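Local structure of RNA methyltransferase, TrmH family (Porphyromonas gingivalis, 2I6D) at residues A[97-102]-A[170-175]; A[125-130]-A[252-257]. The protein probably binds RNA and transfers a methyl group to it from S-adenosylmethionine, as a knotted methyltransferase of the SpoU/TrmH family. All blocks are in the same frame, centred on the assembly; numbering follows the deposited sequence.

Interaction 1 (A[97-102]-A[170-175]); sequences PEPVVE and AYFRRQ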
ATOM      1  N   PRO A  97      -1.370  -4.750 -12.281  1.00 44.62           N
ATOM      2  CA  PRO A  97      -2.055  -3.894 -13.237  1.00 44.73           C
ATOM      3  C   PRO A  97      -1.151  -2.869 -13.935  1.00 43.98           C
ATOM      4  O   PRO A  97      -0.085  -2.507 -13.419  1.00 44.39           O
ATOM      5  CB  PRO A  97      -3.100  -3.193 -12.368  1.00 44.36           C
ATOM      6  CG  PRO A  97      -2.424  -3.059 -11.013  1.00 45.69           C
ATOM      7  CD  PRO A  97      -1.424  -4.205 -10.908  1.00 44.52           C
ATOM      8  N   GLU A  98      -1.573  -2.457 -15.124  1.00 43.07           N
ATOM      9  CA  GLU A  98      -1.104  -1.222 -15.709  1.00 42.34           C
ATOM     10  C   GLU A  98      -1.333  -0.131 -14.658  1.00 39.85           C
ATOM     11  O   GLU A  98      -2.355  -0.155 -13.949  1.00 40.37           O
ATOM     12  CB  GLU A  98      -1.937  -0.887 -16.942  1.00 42.47           C
ATOM     13  CG  GLU A  98      -1.195  -0.855 -18.232  1.00 45.92           C
ATOM     14  CD  GLU A  98       0.054  -0.019 -18.167  1.00 47.54           C
ATOM     15  OE1 GLU A  98      -0.047   1.209 -17.880  1.00 49.23           O
ATOM     16  OE2 GLU A  98       1.132  -0.609 -18.414  1.00 46.02           O
ATOM     17  N   PRO A  99      -0.372   0.796 -14.501  1.00 37.62           N
ATOM     18  CA  PRO A  99      -0.686   1.918 -13.611  1.00 35.56           C
ATOM     19  C   PRO A  99      -1.806   2.775 -14.200  1.00 34.64           C
ATOM     20  O   PRO A  99      -1.826   3.027 -15.409  1.00 34.38           O
ATOM     21  CB  PRO A  99       0.616   2.722 -13.584  1.00 35.69           C
ATOM     22  CG  PRO A  99       1.340   2.335 -14.815  1.00 35.42           C
ATOM     23  CD  PRO A  99       0.993   0.892 -15.047  1.00 37.03           C
ATOM     24  N   VAL A 100      -2.703   3.225 -13.331  1.00 33.65           N
ATOM     25  CA  VAL A 100      -3.870   3.977 -13.707  1.00 33.41           C
ATOM     26  C   VAL A 100      -3.812   5.294 -12.915  1.00 32.87           C
ATOM     27  O   VAL A 100      -3.417   5.296 -11.728  1.00 34.63           O
ATOM     28  CB  VAL A 100      -5.164   3.146 -13.371  1.00 33.27           C
ATOM     29  CG1 VAL A 100      -6.407   4.026 -13.298  1.00 33.55           C
ATOM     30  CG2 VAL A 100      -5.349   1.995 -14.384  1.00 33.42           C
ATOM     31  N   VAL A 101      -4.141   6.406 -13.573  1.00 31.84           N
ATOM     32  CA  VAL A 101      -4.330   7.697 -12.869  1.00 31.49           C
ATOM     33  C   VAL A 101      -5.825   7.972 -12.768  1.00 31.60           C
ATOM     34  O   VAL A 101      -6.484   8.140 -13.784  1.00 30.19           O
ATOM     35  CB  VAL A 101      -3.643   8.917 -13.578  1.00 31.72           C
ATOM     36  CG1 VAL A 101      -3.802  10.215 -12.726  1.00 34.13           C
ATOM     37  CG2 VAL A 101      -2.161   8.671 -13.837  1.00 32.26           C
ATOM     38  N   GLU A 102      -6.378   8.018 -11.550  1.00 31.86           N
ATOM     39  CA  GLU A 102      -7.782   8.424 -11.389  1.00 33.30           C
ATOM     40  C   GLU A 102      -7.749   9.363 -10.199  1.00 32.56           C
ATOM     41  O   GLU A 102      -7.585   8.920  -9.075  1.00 32.64           O
ATOM     42  CB  GLU A 102      -8.725   7.232 -11.128  1.00 32.58           C
ATOM     43  CG  GLU A 102      -8.881   6.310 -12.354  1.00 37.80           C
ATOM     44  CD  GLU A 102      -9.652   5.002 -12.111  1.00 36.75           C
ATOM     45  OE1 GLU A 102     -10.354   4.585 -13.070  1.00 41.21           O
ATOM     46  OE2 GLU A 102      -9.538   4.386 -11.010  1.00 38.92           O
ATOM     47  N   ALA A 170       7.137   9.610 -17.753  1.00 28.70           N
ATOM     48  CA  ALA A 170       7.327  10.280 -19.038  1.00 30.39           C
ATOM     49  C   ALA A 170       6.063  10.133 -19.875  1.00 29.79           C
ATOM     50  O   ALA A 170       5.587  11.091 -20.469  1.00 29.74           O
ATOM     51  CB  ALA A 170       8.508   9.723 -19.756  1.00 30.44           C
ATOM     52  N   TYR A 171       5.490   8.939 -19.858  1.00 30.33           N
ATOM     53  CA  TYR A 171       4.316   8.641 -20.665  1.00 30.22           C
ATOM     54  C   TYR A 171       3.097   9.484 -20.226  1.00 29.76           C
ATOM     55  O   TYR A 171       2.443  10.141 -21.057  1.00 29.14           O
ATOM     56  CB  TYR A 171       4.022   7.145 -20.586  1.00 30.89           C
ATOM     57  CG  TYR A 171       2.737   6.710 -21.238  1.00 30.08           C
ATOM     58  CD1 TYR A 171       2.593   6.745 -22.636  1.00 29.42           C
ATOM     59  CD2 TYR A 171       1.680   6.241 -20.472  1.00 32.69           C
ATOM     60  CE1 TYR A 171       1.423   6.337 -23.240  1.00 30.89           C
ATOM     61  CE2 TYR A 171       0.492   5.818 -21.078  1.00 31.77           C
ATOM     62  CZ  TYR A 171       0.378   5.875 -22.446  1.00 31.90           C
ATOM     63  OH  TYR A 171      -0.793   5.458 -23.026  1.00 33.33           O
ATOM     64  N   PHE A 172       2.789   9.453 -18.937  1.00 29.91           N
ATOM     65  CA  PHE A 172       1.653  10.232 -18.413  1.00 31.09           C
ATOM     66  C   PHE A 172       1.888  11.725 -18.524  1.00 31.47           C
ATOM     67  O   PHE A 172       0.963  12.483 -18.873  1.00 32.19           O
ATOM     68  CB  PHE A 172       1.292   9.801 -17.000  1.00 31.13           C
ATOM     69  CG  PHE A 172       0.549   8.519 -16.968  1.00 33.01           C
ATOM     70  CD1 PHE A 172      -0.740   8.448 -17.483  1.00 37.09           C
ATOM     71  CD2 PHE A 172       1.148   7.362 -16.514  1.00 33.38           C
ATOM     72  CE1 PHE A 172      -1.451   7.232 -17.471  1.00 38.38           C
ATOM     73  CE2 PHE A 172       0.452   6.148 -16.494  1.00 35.93           C
ATOM     74  CZ  PHE A 172      -0.846   6.083 -16.968  1.00 35.34           C
ATOM     75  N   ARG A 173       3.141  12.133 -18.317  1.00 31.70           N
ATOM     76  CA  ARG A 173       3.530  13.536 -18.466  1.00 33.06           C
ATOM     77  C   ARG A 173       3.286  14.047 -19.899  1.00 33.15           C
ATOM     78  O   ARG A 173       2.773  15.158 -20.110  1.00 32.98           O
ATOM     79  CB  ARG A 173       5.004  13.757 -18.046  1.00 32.80           C
ATOM     80  CG  ARG A 173       5.455  15.207 -18.173  1.00 34.64           C
ATOM     81  CD  ARG A 173       6.962  15.436 -17.962  1.00 34.43           C
ATOM     82  NE  ARG A 173       7.821  14.489 -18.678  1.00 36.23           N
ATOM     83  CZ  ARG A 173       8.207  14.596 -19.946  1.00 38.18           C
ATOM     84  NH1 ARG A 173       7.819  15.622 -20.701  1.00 40.59           N
ATOM     85  NH2 ARG A 173       8.994  13.659 -20.475  1.00 38.70           N
ATOM     86  N   ARG A 174       3.641  13.232 -20.893  1.00 33.57           N
ATOM     87  CA  ARG A 174       3.454  13.623 -22.285  0.50 33.54           C
ATOM     88  C   ARG A 174       1.970  13.624 -22.699  1.00 34.31           C
ATOM     89  O   ARG A 174       1.595  14.239 -23.695  1.00 33.95           O
ATOM     90  CB  ARG A 174       4.332  12.771 -23.213  0.50 33.34           C
ATOM     91  CG  ARG A 174       5.821  13.331 -23.292  0.50 32.02           C
ATOM     92  CD  ARG A 174       6.825  12.302 -23.843  0.50 29.26           C
ATOM     93  NE  ARG A 174       6.618  11.961 -25.265  0.50 29.81           N
ATOM     94  CZ  ARG A 174       7.209  12.579 -26.302  0.50 28.35           C
ATOM     95  NH1 ARG A 174       6.957  12.175 -27.552  0.50 29.95           N
ATOM     96  NH2 ARG A 174       8.064  13.636 -26.034  0.50 27.71           N
ATOM     97  N   GLN A 175       1.117  12.963 -21.913  1.00 35.47           N
ATOM     98  CA  GLN A 175      -0.348  13.076 -22.116  1.00 37.05           C
ATOM     99  C   GLN A 175      -0.978  14.328 -21.492  1.00 37.26           C
ATOM    100  O   GLN A 175      -2.164  14.601 -21.709  1.00 39.13           O
ATOM    101  CB  GLN A 175      -1.065  11.836 -21.625  1.00 36.69           C
ATOM    102  CG  GLN A 175      -0.328  10.625 -22.051  1.00 38.92           C
ATOM    103  CD  GLN A 175      -1.181   9.429 -22.145  1.00 41.01           C
ATOM    104  OE1 GLN A 175      -1.790   9.141 -23.199  1.00 43.45           O
ATOM    105  NE2 GLN A 175      -1.215   8.677 -21.064  1.00 42.77           N
TER

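Interaction 2 (A[125-130]-A[252-257]); sequences DWFGIR and EWRRRS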
ATOM      1  N   ASP A 125      -6.008   6.261   2.069  1.00 33.58           N
ATOM      2  CA  ASP A 125      -7.368   5.823   2.306  1.00 32.92           C
ATOM      3  C   ASP A 125      -8.191   6.909   2.987  1.00 31.99           C
ATOM      4  O   ASP A 125      -9.329   7.168   2.563  1.00 32.86           O
ATOM      5  CB  ASP A 125      -7.403   4.511   3.112  1.00 32.72           C
ATOM      6  CG  ASP A 125      -8.783   3.895   3.170  1.00 35.17           C
ATOM      7  OD1 ASP A 125      -9.592   4.044   2.226  1.00 39.42           O
ATOM      8  OD2 ASP A 125      -9.072   3.242   4.173  1.00 32.74           O
ATOM      9  N   TRP A 126      -7.641   7.519   4.038  1.00 30.09           N
ATOM     10  CA  TRP A 126      -8.340   8.578   4.784  1.00 31.24           C
ATOM     11  C   TRP A 126      -8.843   9.692   3.839  1.00 31.03           C
ATOM     12  O   TRP A 126      -9.976  10.167   3.967  1.00 31.10           O
ATOM     13  CB  TRP A 126      -7.405   9.193   5.853  1.00 31.32           C
ATOM     14  CG  TRP A 126      -8.133  10.100   6.821  1.00 32.67           C
ATOM     15  CD1 TRP A 126      -8.382  11.448   6.697  1.00 32.77           C
ATOM     16  CD2 TRP A 126      -8.726   9.693   8.048  1.00 32.96           C
ATOM     17  NE1 TRP A 126      -9.093  11.899   7.787  1.00 32.21           N
ATOM     18  CE2 TRP A 126      -9.318  10.841   8.631  1.00 33.62           C
ATOM     19  CE3 TRP A 126      -8.807   8.463   8.720  1.00 32.23           C
ATOM     20  CZ2 TRP A 126      -9.975  10.793   9.860  1.00 34.36           C
ATOM     21  CZ3 TRP A 126      -9.476   8.413   9.931  1.00 33.00           C
ATOM     22  CH2 TRP A 126     -10.048   9.577  10.490  1.00 35.02           C
ATOM     23  N   PHE A 127      -7.972  10.131   2.924  1.00 30.48           N
ATOM     24  CA  PHE A 127      -8.288  11.273   2.042  1.00 30.63           C
ATOM     25  C   PHE A 127      -8.923  10.877   0.701  1.00 31.04           C
ATOM     26  O   PHE A 127      -9.294  11.741  -0.121  1.00 33.21           O
ATOM     27  CB  PHE A 127      -7.040  12.107   1.836  1.00 30.15           C
ATOM     28  CG  PHE A 127      -6.652  12.879   3.082  1.00 31.04           C
ATOM     29  CD1 PHE A 127      -7.442  13.946   3.526  1.00 30.14           C
ATOM     30  CD2 PHE A 127      -5.555  12.478   3.841  1.00 31.44           C
ATOM     31  CE1 PHE A 127      -7.126  14.650   4.701  1.00 30.90           C
ATOM     32  CE2 PHE A 127      -5.203  13.204   5.001  1.00 30.97           C
ATOM     33  CZ  PHE A 127      -6.001  14.266   5.428  1.00 32.20           C
ATOM     34  N   GLY A 128      -9.045   9.581   0.475  1.00 30.91           N
ATOM     35  CA  GLY A 128      -9.790   9.058  -0.688  1.00 31.59           C
ATOM     36  C   GLY A 128      -8.935   8.962  -1.952  1.00 31.46           C
ATOM     37  O   GLY A 128      -9.468   8.982  -3.075  1.00 31.31           O
ATOM     38  N   ILE A 129      -7.610   8.868  -1.782  1.00 30.84           N
ATOM     39  CA  ILE A 129      -6.713   8.554  -2.892  1.00 31.92           C
ATOM     40  C   ILE A 129      -7.038   7.156  -3.446  1.00 31.47           C
ATOM     41  O   ILE A 129      -7.159   6.196  -2.687  1.00 32.29           O
ATOM     42  CB  ILE A 129      -5.207   8.566  -2.428  1.00 33.23           C
ATOM     43  CG1 ILE A 129      -4.776   9.974  -1.969  1.00 34.27           C
ATOM     44  CG2 ILE A 129      -4.266   7.922  -3.498  1.00 33.57           C
ATOM     45  CD1 ILE A 129      -4.019  10.795  -2.926  1.00 36.92           C
ATOM     46  N   ARG A 130      -7.233   7.031  -4.749  1.00 30.31           N
ATOM     47  CA  ARG A 130      -7.627   5.732  -5.298  1.00 31.00           C
ATOM     48  C   ARG A 130      -6.498   4.855  -5.769  1.00 31.11           C
ATOM     49  O   ARG A 130      -6.684   3.628  -5.927  1.00 31.12           O
ATOM     50  CB  ARG A 130      -8.629   5.937  -6.436  1.00 30.95           C
ATOM     51  CG  ARG A 130      -9.975   6.467  -5.885  1.00 35.47           C
ATOM     52  CD  ARG A 130     -10.708   7.234  -6.928  1.00 41.18           C
ATOM     53  NE  ARG A 130     -11.155   6.374  -8.018  1.00 46.35           N
ATOM     54  CZ  ARG A 130     -12.227   6.626  -8.750  1.00 47.41           C
ATOM     55  NH1 ARG A 130     -12.952   7.702  -8.475  1.00 49.35           N
ATOM     56  NH2 ARG A 130     -12.585   5.805  -9.731  1.00 49.32           N
ATOM     57  N   GLU A 252      -3.846  19.197   2.213  1.00 30.31           N
ATOM     58  CA  GLU A 252      -3.958  20.457   1.503  1.00 31.38           C
ATOM     59  C   GLU A 252      -4.680  20.291   0.150  1.00 30.88           C
ATOM     60  O   GLU A 252      -5.507  21.127  -0.234  1.00 30.88           O
ATOM     61  CB  GLU A 252      -2.543  21.021   1.329  1.00 32.52           C
ATOM     62  CG  GLU A 252      -2.390  22.345   0.713  1.00 35.69           C
ATOM     63  CD  GLU A 252      -3.168  23.496   1.387  1.00 33.44           C
ATOM     64  OE1 GLU A 252      -3.678  23.424   2.539  1.00 35.46           O
ATOM     65  OE2 GLU A 252      -3.261  24.508   0.699  1.00 35.97           O
ATOM     66  N   TRP A 253      -4.375  19.200  -0.561  1.00 29.84           N
ATOM     67  CA  TRP A 253      -5.043  18.894  -1.832  1.00 29.89           C
ATOM     68  C   TRP A 253      -6.552  18.788  -1.591  1.00 29.61           C
ATOM     69  O   TRP A 253      -7.338  19.337  -2.346  1.00 29.74           O
ATOM     70  CB  TRP A 253      -4.534  17.572  -2.407  1.00 29.67           C
ATOM     71  CG  TRP A 253      -4.104  17.639  -3.850  1.00 30.42           C
ATOM     72  CD1 TRP A 253      -4.902  17.523  -4.969  1.00 31.34           C
ATOM     73  CD2 TRP A 253      -2.763  17.730  -4.322  1.00 30.74           C
ATOM     74  NE1 TRP A 253      -4.120  17.554  -6.113  1.00 29.76           N
ATOM     75  CE2 TRP A 253      -2.810  17.693  -5.739  1.00 31.55           C
ATOM     76  CE3 TRP A 253      -1.514  17.873  -3.683  1.00 31.89           C
ATOM     77  CZ2 TRP A 253      -1.660  17.765  -6.526  1.00 32.52           C
ATOM     78  CZ3 TRP A 253      -0.374  17.928  -4.467  1.00 30.83           C
ATOM     79  CH2 TRP A 253      -0.460  17.880  -5.874  1.00 32.84           C
ATOM     80  N   ARG A 254      -6.930  18.076  -0.530  1.00 29.12           N
ATOM     81  CA  ARG A 254      -8.352  17.871  -0.158  1.00 29.25           C
ATOM     82  C   ARG A 254      -9.048  19.123   0.403  1.00 28.76           C
ATOM     83  O   ARG A 254     -10.222  19.411   0.089  1.00 28.22           O
ATOM     84  CB  ARG A 254      -8.443  16.695   0.830  1.00 28.56           C
ATOM     85  CG  ARG A 254      -9.853  16.442   1.446  1.00 33.17           C
ATOM     86  CD  ARG A 254     -10.869  16.082   0.395  1.00 38.58           C
ATOM     87  NE  ARG A 254     -10.713  14.733  -0.153  1.00 39.02           N
ATOM     88  CZ  ARG A 254     -11.283  14.322  -1.281  1.00 41.04           C
ATOM     89  NH1 ARG A 254     -11.111  13.066  -1.699  1.00 40.19           N
ATOM     90  NH2 ARG A 254     -12.043  15.165  -2.001  1.00 40.55           N
ATOM     91  N   ARG A 255      -8.334  19.899   1.213  1.00 28.80           N
ATOM     92  CA  ARG A 255      -8.877  21.162   1.728  1.00 29.12           C
ATOM     93  C   ARG A 255      -9.375  22.041   0.592  1.00 29.52           C
ATOM     94  O   ARG A 255     -10.395  22.698   0.713  1.00 28.04           O
ATOM     95  CB  ARG A 255      -7.788  21.927   2.480  1.00 29.44           C
ATOM     96  CG  ARG A 255      -8.267  23.259   3.103  1.00 30.41           C
ATOM     97  CD  ARG A 255      -7.116  24.054   3.690  1.00 30.50           C
ATOM     98  NE  ARG A 255      -6.179  24.595   2.702  1.00 31.33           N
ATOM     99  CZ  ARG A 255      -6.390  25.688   1.980  1.00 32.84           C
ATOM    100  NH1 ARG A 255      -7.533  26.354   2.091  1.00 33.04           N
ATOM    101  NH2 ARG A 255      -5.473  26.108   1.109  1.00 34.50           N
ATOM    102  N   ARG A 256      -8.625  22.076  -0.510  1.00 29.79           N
ATOM    103  CA  ARG A 256      -8.983  22.949  -1.640  1.00 33.04           C
ATOM    104  C   ARG A 256     -10.036  22.374  -2.594  1.00 34.06           C
ATOM    105  O   ARG A 256     -10.427  23.027  -3.580  1.00 34.79           O
ATOM    106  CB  ARG A 256      -7.730  23.263  -2.438  1.00 33.19           C
ATOM    107  CG  ARG A 256      -6.763  23.994  -1.616  1.00 35.78           C
ATOM    108  CD  ARG A 256      -5.779  24.692  -2.474  1.00 39.43           C
ATOM    109  NE  ARG A 256      -4.475  24.656  -1.852  1.00 34.99           N
ATOM    110  CZ  ARG A 256      -3.362  24.944  -2.503  1.00 37.06           C
ATOM    111  NH1 ARG A 256      -3.420  25.271  -3.775  1.00 35.80           N
ATOM    112  NH2 ARG A 256      -2.206  24.890  -1.875  1.00 39.06           N
ATOM    113  N   SER A 257     -10.500  21.167  -2.306  1.00 34.69           N
ATOM    114  CA  SER A 257     -11.367  20.453  -3.234  1.00 36.28           C
ATOM    115  C   SER A 257     -12.859  20.673  -3.028  1.00 37.11           C
ATOM    116  O   SER A 257     -13.285  21.360  -2.082  1.00 37.34           O
ATOM    117  CB  SER A 257     -11.015  18.966  -3.223  1.00 36.33           C
ATOM    118  OG  SER A 257      -9.666  18.819  -3.669  1.00 37.15           O
ATOM    119  OXT SER A 257     -13.685  20.193  -3.839  1.00 37.88           O
TER

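Interaction 1 (A[97-102]-A[170-175])
Phe172 reaches from the last turns of helix 165-174 to the extended segment 97-102, where Val101 lies over one face of its ring and Pro99 sits at its rim. The methyl CG2 of Val101 stands 4.0 Å from the ring centroid and 14° off the ring normal, a CH-pi contact over the face, displaced toward the CD1-CE1 side, as the two side chains pass alongside each other. Val101 is beta-branched, and with CG1 anti to its own backbone N (chi1 -176°) the other branch, CG2, is the one that meets the aromatic carbons, coming to 3.9 Å from Phe172 CD1. Pro99 approaches quite differently. Its carbonyl O lies near the plane of the ring, 3.6 Å from Phe172 CZ, where its partial negative charge probably suits the weakly positive C-H edge, while its CG is 4.3 Å from Phe172 CE2. No hydrogen bond links the two segments. The contact joins the loop that leads into strand 104-109, an inner strand of the parallel sheet in the SpoU methyltransferase fold, to a helix packed against that sheet. Trp133 of strand 131-134 meets the Phe172 ring with planes about 35° apart and also touches Pro99 and Val101; Ile202 of strand 201-206 adds an aliphatic neighbour. The second face of the Phe172 ring is covered by the preceding residue, Tyr171, whose CD2 lies 4.0 Å above its centre.

Interaction 2 (A[125-130]-A[252-257])
Phe127 and Arg254 carry this contact, one through its carbonyl and ring, the other through a long side chain that serves both. The tight part is polar. Arg254 NH1 donates to Phe127 O at 2.7 Å with an N-H...O angle of 163°, and the oxygen lies in the guanidinium plane; NE adds a weak bond to the same atom at 3.3 Å. Arginine suits the place because its chain, bent at chi2 and chi3, turns the guanidinium back onto the carbonyl while its first methylenes stay beside the phenyl ring. There Arg254 CB comes obliquely to Phe127 CD1 at 4.0 Å. Trp126 CD1 covers one face of the Phe127 ring, and Phe197 makes a cation-pi contact with Arg254. The loose side is at solvent-exposed Gly128, whose CA is 4.3 Å from Arg254 NH1. Directed away from segment 125-130, the buried residue Glu252 is gripped side-on by Arg255, NE to OE1 and NH2 to OE2. Arg256 brings both NE and NH2 to OE2, so three N-H groups share this one oxygen, which probably stabilises the carboxylate's negative charge. Ser257 OG bonds to Trp253 O at 2.7 Å. Gly128 takes a positive phi of 86°, readily adopted without a side chain, whose absence also keeps the Arg254 guanidinium uncrowded; it ends helix 114-127 in a Schellman motif, with the Phe127 carbonyl taken up by an arginine of helix 242-255.

In the fold
Both contacts belong to the SpoU methyltransferase domain, with centres about 20 Å apart, and its parallel sheet lies between them: helix 165-174 packs on one side, helices 114-127 and 242-255 on the other. Along the chain the segments alternate, 97-102, 125-130, 170-175 and 252-257, so the two contacts cross along the chain. Segments 97-102 and 125-130 lead into the adjacent parallel strands 104-109 and 131-134, and a long, weak ion pair between Glu102 and Arg130 connects them directly. Interaction 1 thus lies on one side of the sheet and interaction 2, at the C-terminal helix, on the other.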